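PDB 3Q1X: serine acetyltransferase from Entamoeba histolytica, which catalyses the transfer of an acetyl group to the hydroxyl of L-serine, a step of cysteine biosynthesis, and carries a left-handed beta-helix. Local coordinates for the interface of chains A and B. Coordinates in Å, arbitrary orientation; residue numbers count along the deposited sequence, not the author numbering. Chains: chain A/B, Serine acetyltransferase.

Contact 1: the interface of chains A and B. Residues chain A 214-218; chain B 111-115, 117.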
ATOM      1  N   GLY A 214     -20.786  22.943  -5.531  1.00 36.04           N
ATOM      2  CA  GLY A 214     -20.312  22.257  -4.334  1.00 34.92           C
ATOM      3  C   GLY A 214     -20.471  20.747  -4.344  1.00 33.60           C
ATOM      4  O   GLY A 214     -19.476  20.024  -4.461  1.00 34.43           O
ATOM      5  N   VAL A 215     -21.715  20.272  -4.252  1.00 32.24           N
ATOM      6  CA  VAL A 215     -22.003  18.866  -3.901  1.00 30.61           C
ATOM      7  C   VAL A 215     -22.474  17.970  -5.062  1.00 29.82           C
ATOM      8  O   VAL A 215     -23.611  18.089  -5.543  1.00 29.79           O
ATOM      9  CB  VAL A 215     -23.020  18.767  -2.733  1.00 30.43           C
ATOM     10  CG1 VAL A 215     -23.033  17.356  -2.166  1.00 29.93           C
ATOM     11  CG2 VAL A 215     -22.696  19.784  -1.635  1.00 30.32           C
ATOM     12  N   ILE A 216     -21.611  17.043  -5.471  1.00 28.50           N
ATOM     13  CA  ILE A 216     -21.872  16.225  -6.660  1.00 27.72           C
ATOM     14  C   ILE A 216     -23.032  15.258  -6.461  1.00 27.12           C
ATOM     15  O   ILE A 216     -23.271  14.785  -5.346  1.00 26.11           O
ATOM     16  CB  ILE A 216     -20.617  15.452  -7.130  1.00 27.73           C
ATOM     17  CG1 ILE A 216     -19.458  16.418  -7.373  1.00 28.76           C
ATOM     18  CG2 ILE A 216     -20.909  14.677  -8.425  1.00 27.66           C
ATOM     19  CD1 ILE A 216     -18.097  15.768  -7.316  1.00 30.13           C
ATOM     20  N   LYS A 217     -23.758  15.004  -7.553  1.00 26.65           N
ATOM     21  CA  LYS A 217     -24.862  14.046  -7.596  1.00 26.48           C
ATOM     22  C   LYS A 217     -24.422  12.710  -7.019  1.00 26.03           C
ATOM     23  O   LYS A 217     -23.310  12.257  -7.278  1.00 25.76           O
ATOM     24  CB  LYS A 217     -25.323  13.849  -9.047  1.00 26.77           C
ATOM     25  CG  LYS A 217     -26.486  12.861  -9.225  1.00 27.52           C
ATOM     26  CD  LYS A 217     -27.012  12.832 -10.666  1.00 28.86           C
ATOM     27  CE  LYS A 217     -26.033  12.177 -11.627  1.00 30.68           C
ATOM     28  NZ  LYS A 217     -25.519  10.902 -11.048  1.00 33.53           N
ATOM     29  N   ARG A 218     -25.290  12.090  -6.227  1.00 25.49           N
ATOM     30  CA  ARG A 218     -24.952  10.801  -5.637  1.00 25.02           C
ATOM     31  C   ARG A 218     -25.208   9.685  -6.627  1.00 24.74           C
ATOM     32  O   ARG A 218     -26.243   9.659  -7.295  1.00 24.19           O
ATOM     33  CB  ARG A 218     -25.718  10.565  -4.333  1.00 25.01           C
ATOM     34  CG  ARG A 218     -25.750  11.788  -3.424  1.00 25.59           C
ATOM     35  CD  ARG A 218     -24.446  12.581  -3.513  1.00 26.86           C
ATOM     36  NE  ARG A 218     -23.473  12.122  -2.549  1.00 25.66           N
ATOM     37  CZ  ARG A 218     -22.253  12.627  -2.389  1.00 22.78           C
ATOM     38  NH1 ARG A 218     -21.799  13.631  -3.141  1.00 22.84           N
ATOM     39  NH2 ARG A 218     -21.480  12.104  -1.463  1.00 22.17           N
TER
ATOM     40  N   TYR B 111     -17.170  14.490   1.058  1.00 16.78           N
ATOM     41  CA  TYR B 111     -18.534  14.123   0.711  1.00 17.68           C
ATOM     42  C   TYR B 111     -18.979  14.843  -0.568  1.00 17.75           C
ATOM     43  O   TYR B 111     -19.574  14.226  -1.459  1.00 17.99           O
ATOM     44  CB  TYR B 111     -19.488  14.390   1.875  1.00 17.82           C
ATOM     45  CG  TYR B 111     -20.906  13.974   1.578  1.00 18.12           C
ATOM     46  CD1 TYR B 111     -21.346  12.669   1.832  1.00 19.05           C
ATOM     47  CD2 TYR B 111     -21.810  14.880   1.029  1.00 20.45           C
ATOM     48  CE1 TYR B 111     -22.665  12.284   1.546  1.00 18.28           C
ATOM     49  CE2 TYR B 111     -23.125  14.506   0.745  1.00 19.17           C
ATOM     50  CZ  TYR B 111     -23.546  13.217   0.999  1.00 19.44           C
ATOM     51  OH  TYR B 111     -24.847  12.872   0.702  1.00 20.30           O
ATOM     52  N   ALA B 112     -18.659  16.134  -0.657  1.00 17.99           N
ATOM     53  CA  ALA B 112     -19.047  16.949  -1.814  1.00 18.64           C
ATOM     54  C   ALA B 112     -18.396  16.508  -3.122  1.00 19.11           C
ATOM     55  O   ALA B 112     -18.960  16.736  -4.200  1.00 19.83           O
ATOM     56  CB  ALA B 112     -18.770  18.413  -1.547  1.00 18.80           C
ATOM     57  N   GLY B 113     -17.219  15.887  -3.027  1.00 18.51           N
ATOM     58  CA  GLY B 113     -16.453  15.472  -4.200  1.00 18.36           C
ATOM     59  C   GLY B 113     -16.570  14.002  -4.608  1.00 18.13           C
ATOM     60  O   GLY B 113     -15.949  13.579  -5.596  1.00 18.29           O
ATOM     61  N   ASP B 114     -17.362  13.229  -3.860  1.00 18.22           N
ATOM     62  CA  ASP B 114     -17.453  11.779  -4.069  1.00 18.65           C
ATOM     63  C   ASP B 114     -18.890  11.225  -4.115  1.00 19.01           C
ATOM     64  O   ASP B 114     -19.525  11.034  -3.071  1.00 19.16           O
ATOM     65  CB  ASP B 114     -16.661  11.027  -2.995  1.00 18.49           C
ATOM     66  CG  ASP B 114     -16.580   9.525  -3.272  1.00 19.07           C
ATOM     67  OD1 ASP B 114     -16.917   9.097  -4.402  1.00 18.75           O
ATOM     68  OD2 ASP B 114     -16.187   8.765  -2.356  1.00 21.18           O
ATOM     69  N   PRO B 115     -19.392  10.916  -5.324  1.00 19.52           N
ATOM     70  CA  PRO B 115     -20.742  10.371  -5.463  1.00 19.65           C
ATOM     71  C   PRO B 115     -20.919   9.027  -4.753  1.00 19.52           C
ATOM     72  O   PRO B 115     -22.049   8.613  -4.517  1.00 20.04           O
ATOM     73  CB  PRO B 115     -20.902  10.180  -6.976  1.00 20.15           C
ATOM     74  CG  PRO B 115     -19.893  11.057  -7.587  1.00 20.21           C
ATOM     75  CD  PRO B 115     -18.755  11.152  -6.632  1.00 19.72           C
ATOM     76  N   ALA B 117     -19.896   8.360  -1.654  1.00 18.18           N
ATOM     77  CA  ALA B 117     -19.999   8.522  -0.199  1.00 18.21           C
ATOM     78  C   ALA B 117     -21.456   8.650   0.253  1.00 18.49           C
ATOM     79  O   ALA B 117     -22.160   9.543  -0.204  1.00 18.85           O
ATOM     80  CB  ALA B 117     -19.175   9.732   0.289  1.00 18.01           C
TER

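Contact 2: the interface of chains A and B. Residues chain A 185, 201, 203, 235, 237, 239; chain B 200-201, 234-235, 252-253.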
ATOM      1  N   VAL A 185      -7.755   0.833  -9.425  1.00 16.53           N
ATOM      2  CA  VAL A 185      -8.973   1.443  -8.903  1.00 16.88           C
ATOM      3  C   VAL A 185     -10.132   1.004  -9.789  1.00 17.36           C
ATOM      4  O   VAL A 185     -10.110   1.200 -11.007  1.00 17.90           O
ATOM      5  CB  VAL A 185      -8.876   2.992  -8.840  1.00 17.21           C
ATOM      6  CG1 VAL A 185     -10.234   3.623  -8.537  1.00 18.05           C
ATOM      7  CG2 VAL A 185      -7.860   3.422  -7.797  1.00 16.20           C
ATOM      8  N   SER A 201      -1.651   0.036 -11.443  1.00 18.70           N
ATOM      9  CA  SER A 201      -1.967   1.429 -11.762  1.00 19.58           C
ATOM     10  C   SER A 201      -3.082   1.651 -12.789  1.00 19.89           C
ATOM     11  O   SER A 201      -3.172   2.734 -13.386  1.00 20.67           O
ATOM     12  CB  SER A 201      -0.688   2.151 -12.209  1.00 19.46           C
ATOM     13  OG  SER A 201       0.150   2.411 -11.099  1.00 22.37           O
ATOM     14  N   THR A 203      -6.874   2.355 -13.747  1.00 19.55           N
ATOM     15  CA  THR A 203      -8.158   2.864 -13.266  1.00 19.67           C
ATOM     16  C   THR A 203      -9.299   2.495 -14.206  1.00 20.62           C
ATOM     17  O   THR A 203      -9.239   2.760 -15.412  1.00 21.16           O
ATOM     18  CB  THR A 203      -8.135   4.389 -13.029  1.00 19.37           C
ATOM     19  OG1 THR A 203      -7.182   4.695 -11.997  1.00 18.06           O
ATOM     20  CG2 THR A 203      -9.518   4.891 -12.605  1.00 19.52           C
ATOM     21  N   GLY A 235      -0.841   1.399 -16.016  1.00 22.96           N
ATOM     22  CA  GLY A 235      -1.030   2.848 -15.983  1.00 23.03           C
ATOM     23  C   GLY A 235      -2.212   3.383 -16.770  1.00 23.08           C
ATOM     24  O   GLY A 235      -2.480   4.589 -16.750  1.00 23.64           O
ATOM     25  N   LYS A 237      -5.709   4.644 -17.823  1.00 23.64           N
ATOM     26  CA  LYS A 237      -6.784   5.324 -17.100  1.00 23.98           C
ATOM     27  C   LYS A 237      -8.040   5.342 -17.960  1.00 24.42           C
ATOM     28  O   LYS A 237      -8.151   6.132 -18.902  1.00 24.76           O
ATOM     29  CB  LYS A 237      -6.392   6.759 -16.693  1.00 23.72           C
ATOM     30  CG  LYS A 237      -5.070   6.909 -15.909  1.00 23.99           C
ATOM     31  CD  LYS A 237      -4.997   5.956 -14.719  1.00 24.70           C
ATOM     32  CE  LYS A 237      -3.732   6.175 -13.876  1.00 26.12           C
ATOM     33  NZ  LYS A 237      -2.455   6.085 -14.634  1.00 25.84           N
ATOM     34  N   LEU A 239     -11.855   6.093 -18.061  1.00 25.29           N
ATOM     35  CA  LEU A 239     -12.703   6.944 -17.242  1.00 25.60           C
ATOM     36  C   LEU A 239     -14.055   7.264 -17.862  1.00 25.88           C
ATOM     37  O   LEU A 239     -14.163   7.495 -19.066  1.00 26.34           O
ATOM     38  CB  LEU A 239     -11.968   8.241 -16.870  1.00 25.92           C
ATOM     39  CG  LEU A 239     -10.592   8.106 -16.193  1.00 25.62           C
ATOM     40  CD1 LEU A 239      -9.932   9.448 -16.058  1.00 27.04           C
ATOM     41  CD2 LEU A 239     -10.671   7.432 -14.821  1.00 25.18           C
TER
ATOM     42  N   GLN B 200      -5.904   9.246  -7.348  1.00 17.65           N
ATOM     43  CA  GLN B 200      -4.872   8.222  -7.270  1.00 17.84           C
ATOM     44  C   GLN B 200      -3.704   8.552  -8.198  1.00 18.29           C
ATOM     45  O   GLN B 200      -3.899   9.164  -9.256  1.00 17.96           O
ATOM     46  CB  GLN B 200      -5.465   6.837  -7.590  1.00 17.96           C
ATOM     47  CG  GLN B 200      -6.112   6.675  -8.980  1.00 18.17           C
ATOM     48  CD  GLN B 200      -7.585   7.072  -9.033  1.00 17.95           C
ATOM     49  OE1 GLN B 200      -8.037   7.932  -8.291  1.00 18.75           O
ATOM     50  NE2 GLN B 200      -8.331   6.456  -9.949  1.00 20.27           N
ATOM     51  N   SER B 201      -2.497   8.191  -7.768  1.00 18.70           N
ATOM     52  CA  SER B 201      -1.295   8.286  -8.598  1.00 19.58           C
ATOM     53  C   SER B 201      -0.860   9.700  -8.997  1.00 19.89           C
ATOM     54  O   SER B 201      -0.105   9.868  -9.967  1.00 20.67           O
ATOM     55  CB  SER B 201      -1.470   7.415  -9.850  1.00 19.46           C
ATOM     56  OG  SER B 201      -1.349   6.044  -9.523  1.00 22.37           O
ATOM     57  N   THR B 234      -6.270  11.586 -12.282  1.00 22.59           N
ATOM     58  CA  THR B 234      -5.524  10.349 -12.091  1.00 23.54           C
ATOM     59  C   THR B 234      -4.229  10.291 -12.895  1.00 23.24           C
ATOM     60  O   THR B 234      -4.239  10.478 -14.114  1.00 23.05           O
ATOM     61  CB  THR B 234      -6.365   9.122 -12.487  1.00 23.73           C
ATOM     62  OG1 THR B 234      -7.710   9.267 -11.999  1.00 25.84           O
ATOM     63  CG2 THR B 234      -5.735   7.871 -11.918  1.00 25.52           C
ATOM     64  N   GLY B 235      -3.123  10.025 -12.203  1.00 22.96           N
ATOM     65  CA  GLY B 235      -1.834   9.797 -12.856  1.00 23.03           C
ATOM     66  C   GLY B 235      -1.041  11.040 -13.214  1.00 23.08           C
ATOM     67  O   GLY B 235       0.084  10.938 -13.715  1.00 23.64           O
ATOM     68  N   ALA B 252      -6.085  13.376 -16.882  1.00 31.99           N
ATOM     69  CA  ALA B 252      -5.421  12.121 -16.515  1.00 32.34           C
ATOM     70  C   ALA B 252      -4.044  11.956 -17.175  1.00 32.48           C
ATOM     71  O   ALA B 252      -3.830  12.377 -18.313  1.00 32.68           O
ATOM     72  CB  ALA B 252      -6.318  10.927 -16.824  1.00 32.26           C
ATOM     73  N   ASN B 253      -3.114  11.359 -16.432  1.00 32.87           N
ATOM     74  CA  ASN B 253      -1.765  11.049 -16.917  1.00 33.14           C
ATOM     75  C   ASN B 253      -0.935  12.239 -17.424  1.00 33.34           C
ATOM     76  O   ASN B 253       0.064  12.046 -18.114  1.00 33.22           O
ATOM     77  CB  ASN B 253      -1.813   9.936 -17.976  1.00 33.28           C
ATOM     78  CG  ASN B 253      -1.981   8.554 -17.366  1.00 33.72           C
ATOM     79  OD1 ASN B 253      -2.067   8.404 -16.146  1.00 33.59           O
ATOM     80  ND2 ASN B 253      -2.025   7.534 -18.218  1.00 33.99           N
TER

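Contact 1: the interface of chains A and B
A:Arg218 reaches from a loop of chain A to the C-terminal end of helix 82-113 in chain B, where backbone carbonyls run out of helical partners. Its CB passes near the backbone oxygen of B:Pro115, and the chain then bends at chi2 and again at chi3, which turns the guanidinium back over the ring of B:Tyr111. NE lies 3.6 Å from the phenol oxygen OH of that tyrosine, a contact rather than a bond, and CZ sits above the ring's rim. The tip goes furthest in: NH2 stands over the centre of the aromatic face, 3.2 Å from the ring centroid, a cation-pi contact with the two planes 27° apart. On the opposite face of the guanidinium lies CA of B:Pro115, so the flat group is sandwiched.

Its edge is used as fully. NH1 and NH2 both close end-on upon the backbone O of B:Tyr111, each at 2.9 Å and from the same face of that carbonyl, with rather bent bonds. NH2 also gives a straighter bond to the backbone O of B:Ala117, while NH1 turns to its own chain and meets A:Ile216 O almost in line (172° at H), which fixes the rotation of the group. Arginine suits this place because its planar cation can stack and donate at once; the helix's C-terminal end would probably add electrostatic attraction.

Alongside, the backbone joins directly: A:Ile216 N donates to B:Ala112 O at 3.0 Å. The small methyl CB of B:Ala112 lies against the backbone O of A:Gly214, at 3.4 Å. A:Val215 CG1, anti to its backbone N (chi1 -166°), touches B:Ala112 CA and, on another side, CE2 of the B:Tyr111 ring. Branched A:Ile216 spreads in two directions, CG2 meeting B:Pro115 CG at 3.9 Å and CD1 ending 3.5 Å from B:Gly113 CA.

Contact 2: the interface of chains A and B
The methyl CG2 of B:Thr234 presses against the aliphatic stem of A:Lys237, near the middle of a patch between two left-handed beta-helix domains. It comes 3.3 Å from CE and a little further from CD, a tight fit that leaves the lysine chain little room to shift. The same methyl also approaches A:Thr203 OG1, so the beta-branched threonine offers a compact apolar knob to two residues of chain A. To one side, A:Leu239 CD1 meets B:Ala252 CB at 4.0 Å; a short methyl there accommodates the longer leucine.

Further out, B:Gln200 reaches tip to tip toward A:Val185 and A:Thr203. Its CG occupies the crowded position between backbone N and carbonyl carbon (chi1 59°), and a bend at chi2 brings the amide across. CG and the amide end rest against A:Val185 CG2, while NE2 donates to A:Thr203 OG1 at 2.9 Å. That bond is nearly straight (167° at H) and lies close to the amide plane, so the glutamine supplies an apolar stem and a directed donor together.

At another part of the rim A:Lys237 turns polar. Bends at chi2 and chi4 (-55°) curl its ammonium toward B:Asn253, where NZ donates to OD1 at 2.8 Å, in the carbonyl plane and on a lone pair. NZ also bonds to the backbone O of A:Gly235 within its own chain, and these two acceptors hold the tip in place. The asparagine amide serves both ways: as OD1 accepts from the lysine, ND2 makes a weak hydrogen bond to A:Gly235 O, 3.3 Å long.

The centres of contact 1 and contact 2 lie about 20 Å apart along one interface between chains A and B, and they have no residue in common. Contact 1 joins a chain A loop, 214-218, to the end of helix 82-113 and the loop after it in chain B; contact 2 sets strands and turns of one beta-helix against turns of its neighbour. The helical part of chain B is thus tied to a chain A loop, and the beta-helices to each other, which should limit rocking of one subunit on the other. The deposited assembly is a trimer, and these contacts, repeated around it, would hold its copies together.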